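Local coordinates for designed helical repeat protein (Synthetic construct, PDB 5CWQ) that is a de novo designed all-helical repeat protein, made in a computational exploration of repeat architectures, at residues Ile157-Leu162 and Glu214-Glu219; Arg45-Leu50 and Glu68-Val73. All coordinates share one frame; numbering follows the deposited sequence.

Contact 1 (Ile157-Leu162 and Glu214-Glu219); sequences IALAVL and EQLARE
Leu216 reaches between Ala158, Leu159 and Leu162: its CB meets Ala158, CD1 lies against Leu159, and CD2 sits between Leu159 and Leu162. At the first of these, Ala158 CB and Leu216 CB are 3.6 Å apart. This contact lies beside the point where the backbones come nearest, Ala158 CA to Ala217 CA at 5.2 Å. Chi1 of -71° sets Leu216 CG beside the backbone N, anti to the carbonyl carbon. Both Leu216 methyls reach Leu159, and the two side chains meet at a slant, Leu159 CD2 lying 3.9 Å from Leu216 CD2. Leu162 crosses Leu216 at about a right angle; Leu162 CD1 touches Leu216 CD2 at 3.8 Å, and Leu162 CG stands 3.9 Å from the backbone O of Leu216. The other methyl of Leu162 lies against the extended chain of Glu219, CD2 being 4.1 Å from both CG and OE2 of that residue. An alanine in place of Leu162 would probably leave Leu216 CD2 with Leu159 alone on this helix and Glu219 CG without the methyl it lies against. The two helices run nearly parallel, 14° apart, with segment axes 8.4 Å from each other. Helix 174-201 packs on Ala217 through Val187, while helix 90-114 meets Leu159 through Ile98 and Ala101 and Leu162 through Leu105.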
# COMPACT_ATOMS: atom_id res chain seq x y z
N ILE A 157 2.96 5.36 -3.14
CA ILE A 157 3.10 6.48 -2.22
C ILE A 157 1.84 6.65 -1.37
O ILE A 157 1.93 6.78 -0.15
CB ILE A 157 3.39 7.79 -2.99
CG1 ILE A 157 4.82 7.74 -3.54
CG2 ILE A 157 3.23 9.01 -2.08
CD1 ILE A 157 5.13 8.83 -4.55
N ALA A 158 0.68 6.64 -2.02
CA ALA A 158 -0.59 6.84 -1.32
C ALA A 158 -0.83 5.74 -0.29
O ALA A 158 -1.30 6.00 0.82
CB ALA A 158 -1.74 6.91 -2.32
N LEU A 159 -0.52 4.50 -0.66
CA LEU A 159 -0.66 3.38 0.27
C LEU A 159 0.25 3.58 1.48
O LEU A 159 -0.15 3.32 2.62
CB LEU A 159 -0.33 2.05 -0.42
CG LEU A 159 -1.35 1.55 -1.44
CD1 LEU A 159 -0.76 0.41 -2.25
CD2 LEU A 159 -2.64 1.12 -0.75
N ALA A 160 1.47 4.05 1.23
CA ALA A 160 2.43 4.30 2.30
C ALA A 160 1.93 5.39 3.24
O ALA A 160 2.05 5.27 4.46
CB ALA A 160 3.78 4.68 1.71
N VAL A 161 1.36 6.44 2.67
CA VAL A 161 0.83 7.54 3.47
C VAL A 161 -0.40 7.07 4.25
O VAL A 161 -0.65 7.53 5.36
CB VAL A 161 0.47 8.75 2.58
CG1 VAL A 161 -0.26 9.83 3.39
CG2 VAL A 161 1.73 9.33 1.96
N LEU A 162 -1.15 6.14 3.66
CA LEU A 162 -2.28 5.53 4.34
C LEU A 162 -1.79 4.78 5.58
O LEU A 162 -2.41 4.84 6.64
CB LEU A 162 -3.02 4.56 3.41
CG LEU A 162 -4.47 4.89 3.06
CD1 LEU A 162 -5.03 3.84 2.12
CD2 LEU A 162 -5.33 5.00 4.31
N GLU A 214 -5.31 8.88 -6.13
CA GLU A 214 -6.04 10.06 -5.65
C GLU A 214 -6.99 9.70 -4.51
O GLU A 214 -7.02 10.37 -3.49
CB GLU A 214 -6.82 10.71 -6.79
CG GLU A 214 -7.48 12.03 -6.39
CD GLU A 214 -8.30 12.66 -7.51
OE1 GLU A 214 -8.46 12.02 -8.57
OE2 GLU A 214 -8.78 13.80 -7.32
N GLN A 215 -7.76 8.63 -4.70
CA GLN A 215 -8.76 8.23 -3.71
C GLN A 215 -8.12 7.62 -2.47
O GLN A 215 -8.66 7.74 -1.37
CB GLN A 215 -9.76 7.25 -4.33
CG GLN A 215 -10.61 7.86 -5.43
CD GLN A 215 -11.37 9.09 -4.97
OE1 GLN A 215 -11.82 9.17 -3.83
NE2 GLN A 215 -11.51 10.06 -5.86
N LEU A 216 -7.00 6.94 -2.65
CA LEU A 216 -6.24 6.43 -1.52
C LEU A 216 -5.73 7.59 -0.68
O LEU A 216 -5.76 7.55 0.55
CB LEU A 216 -5.07 5.57 -2.00
CG LEU A 216 -5.46 4.21 -2.59
CD1 LEU A 216 -4.32 3.65 -3.43
CD2 LEU A 216 -5.85 3.23 -1.49
N ALA A 217 -5.26 8.64 -1.36
CA ALA A 217 -4.75 9.82 -0.68
C ALA A 217 -5.87 10.55 0.07
O ALA A 217 -5.65 11.04 1.18
CB ALA A 217 -4.10 10.75 -1.69
N ARG A 218 -7.05 10.59 -0.53
CA ARG A 218 -8.21 11.24 0.10
C ARG A 218 -8.62 10.49 1.36
O ARG A 218 -8.99 11.12 2.36
CB ARG A 218 -9.39 11.31 -0.88
CG ARG A 218 -9.22 12.35 -1.97
CD ARG A 218 -10.43 12.44 -2.89
NE ARG A 218 -11.58 13.09 -2.25
CZ ARG A 218 -12.70 12.47 -1.86
NH1 ARG A 218 -12.87 11.17 -2.04
NH2 ARG A 218 -13.66 13.18 -1.29
N GLU A 219 -8.56 9.16 1.32
CA GLU A 219 -8.91 8.36 2.49
C GLU A 219 -7.90 8.61 3.62
O GLU A 219 -8.27 8.69 4.79
CB GLU A 219 -8.96 6.87 2.16
CG GLU A 219 -9.20 5.99 3.40
CD GLU A 219 -9.47 4.53 3.08
OE1 GLU A 219 -10.02 4.24 2.00
OE2 GLU A 219 -9.14 3.68 3.93

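Contact 2 (Arg45-Leu50 and Glu68-Val73); sequences RAVQEL and EKAQRV
Val47 overlaps Ala70 and the root of Lys69, dividing its two methyls between them. CG1, anti to the backbone N (chi1 170°), lies against the Ala70 methyl, with Val47 CG1 and Ala70 CB 3.6 Å apart, and is nearly as close to the Ala70 backbone N. The second methyl turns to Lys69, Val47 CG2 standing 4.0 Å from Lys69 CB, and the two side chains meet at a slant. A looser touch joins Val47 CG2 to Val73 CG2 at 4.3 Å, one helical turn beyond Lys69. Farther along, Leu50 and Lys69 cross at about a right angle, and Leu50 CD1 packs 4.1 Å from Lys69 CD. The lysine chain is extended beyond CG; its CB and CD take part in the apolar contact, and NZ forms a salt bridge with Glu14 on helix 5-30. Leu17 and Ala13 of that helix touch Lys69 and Leu50 respectively, and Leu107 of helix 90-114 touches Ala70. Val47 and Ala70 lie where the backbones are nearest, and the segment axes are 9.5 Å apart. With directions 162° from each other, helices 33-57 and 60-86, joined by a short turn, form an antiparallel alpha-alpha hairpin, the kind of unit from which helical repeat proteins are built.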
# COMPACT_ATOMS: atom_id res chain seq x y z
N ARG A 45 -3.40 -7.84 -1.17
CA ARG A 45 -4.83 -7.52 -1.08
C ARG A 45 -5.56 -8.54 -0.20
O ARG A 45 -6.37 -8.17 0.65
CB ARG A 45 -5.46 -7.50 -2.47
CG ARG A 45 -5.16 -6.25 -3.28
CD ARG A 45 -5.53 -6.44 -4.74
NE ARG A 45 -5.35 -5.22 -5.52
CZ ARG A 45 -5.31 -5.17 -6.84
NH1 ARG A 45 -5.43 -6.28 -7.56
NH2 ARG A 45 -5.15 -4.01 -7.46
N ALA A 46 -5.26 -9.81 -0.43
CA ALA A 46 -5.87 -10.89 0.33
C ALA A 46 -5.47 -10.81 1.80
O ALA A 46 -6.30 -11.01 2.69
CB ALA A 46 -5.47 -12.24 -0.26
N VAL A 47 -4.20 -10.52 2.05
CA VAL A 47 -3.69 -10.42 3.42
C VAL A 47 -4.33 -9.23 4.14
O VAL A 47 -4.62 -9.32 5.34
CB VAL A 47 -2.15 -10.29 3.43
CG1 VAL A 47 -1.64 -9.93 4.82
CG2 VAL A 47 -1.51 -11.59 2.97
N GLN A 48 -4.54 -8.13 3.43
CA GLN A 48 -5.22 -6.98 4.01
C GLN A 48 -6.63 -7.37 4.44
O GLN A 48 -7.12 -6.93 5.48
CB GLN A 48 -5.27 -5.81 3.03
CG GLN A 48 -5.91 -4.56 3.64
CD GLN A 48 -6.27 -3.51 2.60
OE1 GLN A 48 -6.47 -3.81 1.43
NE2 GLN A 48 -6.36 -2.26 3.05
N GLU A 49 -7.28 -8.19 3.63
CA GLU A 49 -8.63 -8.64 3.92
C GLU A 49 -8.65 -9.49 5.19
O GLU A 49 -9.52 -9.33 6.04
CB GLU A 49 -9.21 -9.42 2.74
CG GLU A 49 -10.71 -9.62 2.81
CD GLU A 49 -11.26 -10.33 1.58
OE1 GLU A 49 -10.51 -10.50 0.60
OE2 GLU A 49 -12.45 -10.71 1.60
N LEU A 50 -7.67 -10.39 5.31
CA LEU A 50 -7.55 -11.24 6.50
C LEU A 50 -7.33 -10.40 7.76
O LEU A 50 -7.89 -10.70 8.82
CB LEU A 50 -6.40 -12.23 6.33
CG LEU A 50 -6.58 -13.32 5.27
CD1 LEU A 50 -5.26 -14.03 5.00
CD2 LEU A 50 -7.65 -14.31 5.70
N GLU A 68 2.08 -12.14 9.98
CA GLU A 68 3.10 -13.07 9.52
C GLU A 68 3.03 -13.23 8.01
O GLU A 68 4.06 -13.28 7.33
CB GLU A 68 2.93 -14.43 10.21
CG GLU A 68 3.26 -14.42 11.70
CD GLU A 68 2.77 -15.66 12.43
OE1 GLU A 68 2.33 -16.62 11.75
OE2 GLU A 68 2.81 -15.67 13.67
N LYS A 69 1.81 -13.31 7.49
CA LYS A 69 1.61 -13.46 6.06
C LYS A 69 1.96 -12.17 5.32
O LYS A 69 2.49 -12.21 4.21
CB LYS A 69 0.16 -13.87 5.77
CG LYS A 69 -0.15 -15.29 6.19
CD LYS A 69 -1.59 -15.67 5.89
CE LYS A 69 -1.87 -17.11 6.32
NZ LYS A 69 -3.26 -17.54 5.97
N ALA A 70 1.67 -11.03 5.94
CA ALA A 70 2.01 -9.73 5.36
C ALA A 70 3.53 -9.56 5.29
O ALA A 70 4.05 -9.03 4.31
CB ALA A 70 1.40 -8.60 6.18
N GLN A 71 4.22 -10.00 6.33
CA GLN A 71 5.67 -9.90 6.39
C GLN A 71 6.30 -10.73 5.28
O GLN A 71 7.33 -10.35 4.72
CB GLN A 71 6.18 -10.37 7.76
CG GLN A 71 7.69 -10.28 7.92
CD GLN A 71 8.21 -8.86 7.81
OE1 GLN A 71 7.49 -7.90 8.09
NE2 GLN A 71 9.47 -8.72 7.41
N ARG A 72 5.68 -11.86 4.97
CA ARG A 72 6.17 -12.76 3.94
C ARG A 72 6.05 -12.12 2.56
O ARG A 72 7.00 -12.15 1.77
CB ARG A 72 5.41 -14.09 3.99
CG ARG A 72 5.86 -15.10 2.95
CD ARG A 72 5.16 -16.44 3.14
NE ARG A 72 5.42 -17.35 2.03
CZ ARG A 72 4.94 -18.59 1.96
NH1 ARG A 72 4.18 -19.08 2.93
NH2 ARG A 72 5.23 -19.35 0.91
N VAL A 73 4.89 -11.55 2.27
CA VAL A 73 4.66 -10.86 1.00
C VAL A 73 5.65 -9.70 0.86
O VAL A 73 6.21 -9.47 -0.21
CB VAL A 73 3.22 -10.32 0.89
CG1 VAL A 73 3.03 -9.48 -0.37
CG2 VAL A 73 2.23 -11.47 0.90

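In the fold
From the N terminus, helix 5-30 leads into helix 33-57, and contact 2 then joins that helix to the next, 60-86, closing a short loop of 17 intervening residues around a single turn. The chain goes on through helices 90-114 and 117-144 before contact 1 opens on helix 147-171; it closes on helix 204-230 after 51 residues, skipping over helix 174-201. The two contacts are therefore in series, neither nested nor crossed. Contact 2 ties sequence neighbours, contact 1 next-but-one helices. Their centres are about 18 Å apart and their nearest atoms about 6 Å, without touching, and helix 90-114 packs against both, bridging the earlier and later parts of the array.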